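Local coordinates for S-M checkpoint control protein RAD4 (PDB 4BMD) that acts as an essential adaptor in DNA replication and in the checkpoint coupling S phase to mitosis, here represented by its third and fourth BRCT domains, at residues Phe52-His57 with Pro70-Trp75; Gly109-Leu114 with Gln143-Leu148. One frame throughout, in Å; residues are numbered along the deposited sequence.

Contact 1: residues Phe52-His57 with Pro70-Trp75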
loop_
_atom_site.group_PDB
_atom_site.type_symbol
_atom_site.label_atom_id
_atom_site.label_comp_id
_atom_site.label_asym_id
_atom_site.label_seq_id
_atom_site.Cartn_x
_atom_site.Cartn_y
_atom_site.Cartn_z
ATOM N N PHE A 52 -7.857 -15.859 7.985
ATOM C CA PHE A 52 -6.904 -15.037 7.248
ATOM C C PHE A 52 -5.480 -15.223 7.758
ATOM O O PHE A 52 -5.250 -15.332 8.962
ATOM C CB PHE A 52 -7.280 -13.555 7.337
ATOM C CG PHE A 52 -8.589 -13.219 6.684
ATOM C CD1 PHE A 52 -8.660 -13.001 5.319
ATOM C CD2 PHE A 52 -9.747 -13.113 7.438
ATOM C CE1 PHE A 52 -9.863 -12.689 4.715
ATOM C CE2 PHE A 52 -10.954 -12.803 6.841
ATOM C CZ PHE A 52 -11.012 -12.590 5.476
ATOM N N VAL A 53 -4.530 -15.258 6.830
ATOM C CA VAL A 53 -3.115 -15.243 7.179
ATOM C C VAL A 53 -2.584 -13.824 7.016
ATOM O O VAL A 53 -2.724 -13.221 5.951
ATOM C CB VAL A 53 -2.299 -16.204 6.294
ATOM C CG1 VAL A 53 -0.808 -15.993 6.511
ATOM C CG2 VAL A 53 -2.688 -17.648 6.577
ATOM N N VAL A 54 -1.985 -13.289 8.073
ATOM C CA VAL A 54 -1.494 -11.916 8.058
ATOM C C VAL A 54 0.028 -11.850 7.947
ATOM O O VAL A 54 0.750 -12.494 8.709
ATOM C CB VAL A 54 -1.964 -11.140 9.301
ATOM C CG1 VAL A 54 -1.571 -9.674 9.192
ATOM C CG2 VAL A 54 -3.471 -11.277 9.465
ATOM N N ILE A 55 0.502 -11.061 6.986
ATOM C CA ILE A 55 1.925 -10.902 6.714
ATOM C C ILE A 55 2.313 -9.451 6.990
ATOM O O ILE A 55 1.505 -8.552 6.785
ATOM C CB ILE A 55 2.219 -11.227 5.231
ATOM C CG1 ILE A 55 1.609 -12.578 4.851
ATOM C CG2 ILE A 55 3.710 -11.219 4.941
ATOM C CD1 ILE A 55 2.170 -13.743 5.628
ATOM N N PRO A 56 3.537 -9.213 7.487
ATOM C CA PRO A 56 3.987 -7.819 7.565
ATOM C C PRO A 56 4.098 -7.203 6.171
ATOM O O PRO A 56 4.494 -7.887 5.227
ATOM C CB PRO A 56 5.368 -7.926 8.228
ATOM C CG PRO A 56 5.757 -9.370 8.116
ATOM C CD PRO A 56 4.475 -10.132 8.150
ATOM N N HIS A 57 3.744 -5.927 6.050
ATOM C CA HIS A 57 3.706 -5.255 4.752
ATOM C C HIS A 57 5.083 -5.154 4.098
ATOM O O HIS A 57 5.191 -5.020 2.880
ATOM C CB HIS A 57 3.089 -3.860 4.885
ATOM C CG HIS A 57 3.925 -2.902 5.677
ATOM N ND1 HIS A 57 3.710 -2.657 7.016
ATOM C CD2 HIS A 57 4.978 -2.130 5.317
ATOM C CE1 HIS A 57 4.593 -1.774 7.447
ATOM N NE2 HIS A 57 5.375 -1.438 6.436
ATOM N N PRO A 70 -6.600 -17.363 2.406
ATOM C CA PRO A 70 -6.498 -15.998 1.881
ATOM C C PRO A 70 -5.448 -15.207 2.654
ATOM O O PRO A 70 -5.492 -15.148 3.883
ATOM C CB PRO A 70 -7.898 -15.418 2.113
ATOM C CG PRO A 70 -8.543 -16.319 3.107
ATOM C CD PRO A 70 -7.958 -17.674 2.879
ATOM N N THR A 71 -4.506 -14.617 1.927
ATOM C CA THR A 71 -3.368 -13.950 2.542
ATOM C C THR A 71 -3.432 -12.438 2.361
ATOM O O THR A 71 -3.606 -11.943 1.248
ATOM C CB THR A 71 -2.045 -14.477 1.957
ATOM O OG1 THR A 71 -1.927 -15.879 2.229
ATOM C CG2 THR A 71 -0.862 -13.748 2.564
ATOM N N VAL A 72 -3.298 -11.713 3.466
ATOM C CA VAL A 72 -3.302 -10.255 3.443
ATOM C C VAL A 72 -2.177 -9.722 4.322
ATOM O O VAL A 72 -1.573 -10.473 5.087
ATOM C CB VAL A 72 -4.633 -9.688 3.972
ATOM C CG1 VAL A 72 -5.799 -10.148 3.111
ATOM C CG2 VAL A 72 -4.842 -10.098 5.421
ATOM N N ASN A 73 -1.890 -8.429 4.212
ATOM C CA ASN A 73 -0.970 -7.792 5.149
ATOM C C ASN A 73 -1.726 -7.054 6.251
ATOM O O ASN A 73 -2.955 -6.996 6.227
ATOM C CB ASN A 73 0.048 -6.884 4.441
ATOM C CG ASN A 73 -0.600 -5.750 3.666
ATOM O OD1 ASN A 73 -1.648 -5.227 4.046
ATOM N ND2 ASN A 73 0.035 -5.357 2.568
ATOM N N GLU A 74 -0.997 -6.490 7.210
ATOM C CA GLU A 74 -1.635 -5.841 8.354
ATOM C C GLU A 74 -2.425 -4.597 7.952
ATOM O O GLU A 74 -3.313 -4.157 8.681
ATOM C CB GLU A 74 -0.614 -5.497 9.445
ATOM C CG GLU A 74 0.265 -4.294 9.145
ATOM C CD GLU A 74 1.593 -4.678 8.522
ATOM O OE1 GLU A 74 1.625 -5.629 7.713
ATOM O OE2 GLU A 74 2.608 -4.028 8.850
ATOM N N TRP A 75 -2.106 -4.038 6.789
ATOM C CA TRP A 75 -2.810 -2.857 6.297
ATOM C C TRP A 75 -4.252 -3.187 5.923
ATOM O O TRP A 75 -5.109 -2.304 5.879
ATOM C CB TRP A 75 -2.067 -2.234 5.112
ATOM C CG TRP A 75 -0.796 -1.543 5.507
ATOM C CD1 TRP A 75 -0.367 -1.279 6.775
ATOM C CD2 TRP A 75 0.213 -1.029 4.628
ATOM N NE1 TRP A 75 0.844 -0.632 6.741
ATOM C CE2 TRP A 75 1.222 -0.466 5.435
ATOM C CE3 TRP A 75 0.360 -0.989 3.238
ATOM C CZ2 TRP A 75 2.363 0.129 4.898
ATOM C CZ3 TRP A 75 1.493 -0.399 2.708
ATOM C CH2 TRP A 75 2.479 0.152 3.536
#
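His57 and Trp75 stack face against face where two neighbouring parallel strands of the BRCT 3 domain, 52-55 and the edge strand 71-73, run out into a turn and a helix. The rings form an offset stack: their planes differ by 17° and the imidazole and six-membered ring centroids lie 4.3 Å apart. CZ2 of Trp75 sits over the centre of the imidazole, and His57 CB adds a CH-pi contact over the six-membered ring. In His57, chi1 of 67° sets CG between the backbone N and the carbonyl carbon, above the indole and offset toward its rim. The imidazole edge meets Glu74: ND1 donates to OE2 over 2.5 Å, reaching that oxygen from above the carboxylate plane. The other carboxylate oxygen, OE1, takes a weak bond from His57 N.

Upstream, the strands are joined by a ladder of backbone bonds, Val53 N to Pro70 O, Val72 N to Val53 O and, at 2.9 Å, Ile55 N to Val72 O. Strand 17-20 flanks 52-55 across the sheet, and Trp75 also stacks on His124 of the following BRCT domain. On the Thr71 face, Ile55 CG1 meets Thr71 CG2 at 3.6 Å, the two side chains crossing obliquely.

Contact 2: residues Gly109-Leu114 with Gln143-Leu148; sequences GLSIHL and QRSILL
The carbonyl oxygen of Ser111 is gripped by two successive amides of the facing segment: Ile146 N at 3.0 Å, with an N-H...O angle of 152°, and Ser145 N, whose bond to it is weak and bent. In one of the two modelled conformers of Ser111, OG also lies 2.8 Å from Ser145 N, an arrangement that is doubtful for the other. In return, Ser111 N donates to Ser145 OG at 3.0 Å, nearly straight at 162°.

Beyond this polar start the segments become parallel strands of the four-stranded BRCT 4 sheet. His113 takes both bonds of the next step, its N donating to Ile146 O and its O accepting from Leu148 N at 2.9 Å. On one face Leu114 CD2 packs 3.7 Å from Leu148 CB, the two side chains side by side and pointing the same way, while Ile112 CG2 lies 4.0 Å from that same CB. Helix 119-131 covers Leu114, and Trp178 of helix 177-185 lies against Ile146 and Leu148. On the other face the His113 ring turns its edge to Leu147, CD2 to CD1 3.6 Å; its nitrogens are hydrogen-bonded, ND1 with His137 O and NE2 with Lys162 NZ.

The contact therefore changes character along its length: the hydroxyl of Ser145 takes the Ser111 amide at its opening, while Ser111 O already pairs with Ile146 N. Farther along, aliphatic packing takes over on the face of Ile112, Leu114, Ile146 and Leu148, and the buried imidazole on the other face has both its nitrogens satisfied.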
loop_
_atom_site.group_PDB
_atom_site.type_symbol
_atom_site.label_atom_id
_atom_site.label_comp_id
_atom_site.label_asym_id
_atom_site.label_seq_id
_atom_site.Cartn_x
_atom_site.Cartn_y
_atom_site.Cartn_z
ATOM N N GLY A 109 16.355 7.056 -5.660
ATOM C CA GLY A 109 16.694 8.369 -6.176
ATOM C C GLY A 109 15.490 9.153 -6.658
ATOM O O GLY A 109 15.578 10.355 -6.903
ATOM N N LEU A 110 14.358 8.470 -6.797
ATOM C CA LEU A 110 13.141 9.111 -7.279
ATOM C C LEU A 110 12.443 9.913 -6.189
ATOM O O LEU A 110 12.064 9.374 -5.150
ATOM C CB LEU A 110 12.174 8.075 -7.857
ATOM C CG LEU A 110 12.615 7.338 -9.124
ATOM C CD1 LEU A 110 11.530 6.378 -9.581
ATOM C CD2 LEU A 110 12.963 8.325 -10.230
ATOM N N SER A 111 12.280 11.207 -6.437
ATOM C CA SER A 111 11.548 12.075 -5.525
ATOM C C SER A 111 10.101 12.202 -5.989
ATOM O O SER A 111 9.829 12.676 -7.092
ATOM C CB SER A 111 12.210 13.451 -5.440
ATOM O OG SER A 111 12.341 14.036 -6.724
ATOM N N ILE A 112 9.172 11.769 -5.143
ATOM C CA ILE A 112 7.762 11.733 -5.520
ATOM C C ILE A 112 6.869 12.549 -4.590
ATOM O O ILE A 112 6.982 12.460 -3.368
ATOM C CB ILE A 112 7.237 10.278 -5.557
ATOM C CG1 ILE A 112 8.168 9.389 -6.385
ATOM C CG2 ILE A 112 5.818 10.226 -6.108
ATOM C CD1 ILE A 112 7.715 7.946 -6.478
ATOM N N HIS A 113 5.983 13.346 -5.182
ATOM C CA HIS A 113 4.959 14.054 -4.426
ATOM C C HIS A 113 3.578 13.548 -4.828
ATOM O O HIS A 113 3.295 13.369 -6.013
ATOM C CB HIS A 113 5.052 15.565 -4.652
ATOM C CG HIS A 113 3.963 16.339 -3.980
ATOM N ND1 HIS A 113 3.831 16.403 -2.610
ATOM C CD2 HIS A 113 2.943 17.070 -4.490
ATOM C CE1 HIS A 113 2.781 17.145 -2.304
ATOM N NE2 HIS A 113 2.224 17.561 -3.427
ATOM N N LEU A 114 2.720 13.322 -3.837
ATOM C CA LEU A 114 1.401 12.744 -4.077
ATOM C C LEU A 114 0.299 13.798 -4.022
ATOM O O LEU A 114 0.333 14.700 -3.187
ATOM C CB LEU A 114 1.114 11.650 -3.046
ATOM C CG LEU A 114 2.203 10.594 -2.856
ATOM C CD1 LEU A 114 1.852 9.649 -1.714
ATOM C CD2 LEU A 114 2.424 9.821 -4.144
ATOM N N GLN A 143 12.174 20.550 -7.964
ATOM C CA GLN A 143 13.064 19.409 -8.159
ATOM C C GLN A 143 12.450 18.066 -7.764
ATOM O O GLN A 143 13.117 17.232 -7.152
ATOM C CB GLN A 143 14.378 19.623 -7.404
ATOM C CG GLN A 143 15.210 20.782 -7.923
ATOM C CD GLN A 143 16.543 20.903 -7.213
ATOM O OE1 GLN A 143 16.827 20.160 -6.275
ATOM N NE2 GLN A 143 17.368 21.843 -7.659
ATOM N N ARG A 144 11.186 17.856 -8.116
ATOM C CA ARG A 144 10.549 16.561 -7.908
ATOM C C ARG A 144 10.640 15.736 -9.185
ATOM O O ARG A 144 10.473 16.263 -10.286
ATOM C CB ARG A 144 9.083 16.731 -7.509
ATOM C CG ARG A 144 8.863 17.584 -6.277
ATOM C CD ARG A 144 9.367 16.902 -5.018
ATOM N NE ARG A 144 9.186 17.752 -3.847
ATOM C CZ ARG A 144 10.110 18.584 -3.381
ATOM N NH1 ARG A 144 11.287 18.672 -3.984
ATOM N NH2 ARG A 144 9.860 19.324 -2.310
ATOM N N SER A 145 10.908 14.444 -9.038
ATOM C CA SER A 145 10.977 13.550 -10.185
ATOM C C SER A 145 9.584 13.299 -10.746
ATOM O O SER A 145 9.381 13.310 -11.960
ATOM C CB SER A 145 11.611 12.214 -9.791
ATOM O OG SER A 145 12.856 12.403 -9.144
ATOM N N ILE A 146 8.627 13.075 -9.851
ATOM C CA ILE A 146 7.288 12.648 -10.240
ATOM C C ILE A 146 6.202 13.314 -9.401
ATOM O O ILE A 146 6.296 13.362 -8.175
ATOM C CB ILE A 146 7.129 11.118 -10.071
ATOM C CG1 ILE A 146 8.046 10.361 -11.032
ATOM C CG2 ILE A 146 5.682 10.692 -10.276
ATOM C CD1 ILE A 146 8.081 8.868 -10.780
ATOM N N LEU A 147 5.177 13.832 -10.070
ATOM C CA LEU A 147 3.940 14.199 -9.396
ATOM C C LEU A 147 2.931 13.085 -9.634
ATOM O O LEU A 147 2.400 12.948 -10.736
ATOM C CB LEU A 147 3.388 15.520 -9.928
ATOM C CG LEU A 147 2.026 15.913 -9.345
ATOM C CD1 LEU A 147 2.140 16.202 -7.852
ATOM C CD2 LEU A 147 1.423 17.098 -10.083
ATOM N N LEU A 148 2.680 12.281 -8.605
ATOM C CA LEU A 148 1.780 11.140 -8.736
ATOM C C LEU A 148 0.336 11.538 -8.445
ATOM O O LEU A 148 -0.001 11.923 -7.326
ATOM C CB LEU A 148 2.219 9.999 -7.817
ATOM C CG LEU A 148 1.630 8.625 -8.143
ATOM C CD1 LEU A 148 2.079 8.167 -9.524
ATOM C CD2 LEU A 148 2.015 7.604 -7.088
#

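Contacts 1 and 2 come one after the other along the chain, the first in BRCT 3 and the second in BRCT 4, on opposite sides of the chain's centre. Their centres are about 29 Å apart and their nearest atoms about 11 Å, so they do not touch. Both domains have a four-stranded parallel sheet with strand order 2-1-3-4, but the contacts sample different pairs: contact 1 joins the third strand to the edge strand, contact 2 the first to the third. Helix 119-131 lies between them, packing on Leu114 in contact 2 and, through His124, Lys127 and Ile131, on Trp75 and His57 in contact 1. It thus links the two repeats.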